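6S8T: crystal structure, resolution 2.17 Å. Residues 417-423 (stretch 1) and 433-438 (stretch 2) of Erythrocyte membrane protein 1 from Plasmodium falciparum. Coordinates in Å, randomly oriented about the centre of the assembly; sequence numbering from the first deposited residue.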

# COMPACT_ATOMS: atom_id res chain seq x y z
N ALA A 417 3.92 7.50 15.24
CA ALA A 417 3.05 6.89 14.23
C ALA A 417 1.60 7.32 14.43
O ALA A 417 0.88 7.59 13.46
N ALA A 418 1.15 7.39 15.69
CA ALA A 418 -0.20 7.87 15.98
C ALA A 418 -0.41 9.28 15.45
O ALA A 418 -1.48 9.61 14.94
N GLY A 419 0.61 10.13 15.57
CA GLY A 419 0.50 11.48 15.03
C GLY A 419 0.43 11.48 13.51
O GLY A 419 -0.34 12.25 12.93
N TYR A 420 1.22 10.63 12.87
CA TYR A 420 1.16 10.51 11.41
C TYR A 420 -0.23 10.08 10.95
O TYR A 420 -0.75 10.61 9.95
N ILE A 421 -0.84 9.13 11.65
CA ILE A 421 -2.17 8.65 11.26
C ILE A 421 -3.19 9.78 11.37
O ILE A 421 -4.01 9.98 10.47
N HIS A 422 -3.16 10.53 12.46
CA HIS A 422 -4.12 11.62 12.62
C HIS A 422 -3.86 12.78 11.67
O HIS A 422 -4.75 13.61 11.48
N GLN A 423 -2.68 12.85 11.06
CA GLN A 423 -2.38 13.90 10.08
C GLN A 423 -2.72 13.48 8.66
O GLN A 423 -3.22 14.30 7.88
N GLN A 433 -13.98 4.96 19.62
CA GLN A 433 -12.58 4.68 19.92
C GLN A 433 -11.76 5.13 18.71
O GLN A 433 -11.49 4.35 17.80
N THR A 434 -11.38 6.41 18.70
CA THR A 434 -10.78 7.04 17.54
C THR A 434 -9.36 7.54 17.74
O THR A 434 -8.67 7.81 16.75
N GLN A 435 -8.89 7.66 18.98
CA GLN A 435 -7.57 8.22 19.27
C GLN A 435 -6.54 7.10 19.29
O GLN A 435 -6.62 6.19 20.12
N PHE A 436 -5.56 7.18 18.39
CA PHE A 436 -4.54 6.13 18.27
C PHE A 436 -3.40 6.27 19.28
O PHE A 436 -2.56 5.37 19.34
N CYS A 437 -3.36 7.35 20.05
CA CYS A 437 -2.40 7.49 21.14
C CYS A 437 -3.11 7.36 22.48
O CYS A 437 -4.29 7.68 22.61
N LYS A 438 -2.37 6.88 23.48
CA LYS A 438 -2.94 6.66 24.81
C LYS A 438 -3.19 7.99 25.52
O LYS A 438 -4.34 8.39 25.70

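Stretch 1 is helical throughout, and it meets the irregular segment 433-438 through one side of the helix, with Ala418, Ile421 and His422 supplying all of its contacts. The interface is small, burying 250 Å² in total. Ala417 lies out of reach of stretch 2. Ala418 follows with its CA-to-CB bond directed toward the loop, at the point where the two backbones run nearest, its CA lying 5.2 Å from that of Phe436. The short methyl suits this close approach: Ala418 CB sits 3.7 Å from Phe436 O, 4.0 Å from Phe436 CB and 3.9 Å from Cys437 CB. Cys437, in the p rotamer, is also bonded covalently to a group elsewhere in the structure.

Gly419 and Tyr420 make no contact with stretch 2; the tyrosine, a t rotamer, remains buried within the protein. One turn on from Ala417, Ile421 again points toward the loop. With both chi1 and chi2 in m, it places CG2 over one face of the Phe436 ring, 4.2 Å from the centroid and only 10° off the ring normal, a well-centred CH-pi contact. Phe436 itself points toward the helix with chi1 in m.

His422 supplies the polar anchor. Its CA-to-CB bond runs sideways, but the m rotamer brings the imidazole closer to the loop. Phe436 N donates a nearly linear hydrogen bond to His422 NE2 (3.1 Å, 177°), so this ring nitrogen acts as an acceptor and satisfies a loop amide. Beside it, His422 CE1 approaches Thr434 O at 3.2 Å, near the imidazole plane. The Phe436 ring also turns its edge toward the histidine face in an offset arrangement, with centroids 6.0 Å apart and planes at 78°. Gln435 points away from the helix, and its NE2 hydrogen-bonds Cys437 O (2.9 Å) within the loop. Gln423, finally, is out of reach of stretch 2.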

# COMPACT_ATOMS: atom_id res chain seq x y z
CB ALA A 417 3.18 5.37 14.28
CB ALA A 418 -0.46 7.81 17.48
CB TYR A 420 2.22 9.53 10.91
CG TYR A 420 2.44 9.56 9.41
CD1 TYR A 420 1.57 8.90 8.54
CD2 TYR A 420 3.51 10.25 8.86
CE1 TYR A 420 1.76 8.94 7.16
CE2 TYR A 420 3.71 10.30 7.50
CZ TYR A 420 2.84 9.65 6.65
OH TYR A 420 3.06 9.70 5.30
CB ILE A 421 -2.58 7.43 12.11
CG1 ILE A 421 -1.74 6.21 11.76
CG2 ILE A 421 -4.07 7.13 11.95
CD1 ILE A 421 -1.86 5.77 10.32
CB HIS A 422 -4.13 12.10 14.07
CG HIS A 422 -4.79 11.15 15.02
ND1 HIS A 422 -6.15 10.92 15.01
CD2 HIS A 422 -4.28 10.37 16.00
CE1 HIS A 422 -6.45 10.03 15.94
NE2 HIS A 422 -5.34 9.69 16.56
CB GLN A 423 -0.90 14.29 10.16
CG GLN A 423 -0.54 15.13 11.37
CD GLN A 423 -1.09 16.54 11.29
OE1 GLN A 423 -1.80 16.99 12.18
NE2 GLN A 423 -0.75 17.25 10.22
CB GLN A 433 -12.37 3.20 20.23
CG GLN A 433 -13.43 2.60 21.15
CD GLN A 433 -13.49 3.28 22.51
OE1 GLN A 433 -14.57 3.47 23.07
NE2 GLN A 433 -12.33 3.64 23.04
CB THR A 434 -11.65 8.22 17.07
OG1 THR A 434 -11.69 9.22 18.09
CG2 THR A 434 -13.07 7.76 16.78
CB GLN A 435 -7.59 8.97 20.60
CG GLN A 435 -6.28 9.64 20.95
CD GLN A 435 -6.38 10.47 22.22
OE1 GLN A 435 -7.34 11.20 22.42
NE2 GLN A 435 -5.38 10.35 23.08
CB PHE A 436 -3.98 6.12 16.84
CG PHE A 436 -4.79 5.30 15.88
CD1 PHE A 436 -6.03 5.74 15.44
CD2 PHE A 436 -4.31 4.09 15.40
CE1 PHE A 436 -6.78 4.98 14.56
CE2 PHE A 436 -5.06 3.32 14.52
CZ PHE A 436 -6.30 3.77 14.10
CB CYS A 437 -1.66 8.83 21.07
SG CYS A 437 -2.73 10.28 21.12
CB LYS A 438 -2.01 5.78 25.65
CG LYS A 438 -1.81 4.38 25.09
CD LYS A 438 -0.84 3.56 25.92
CE LYS A 438 -0.67 2.16 25.34
NZ LYS A 438 0.31 1.34 26.11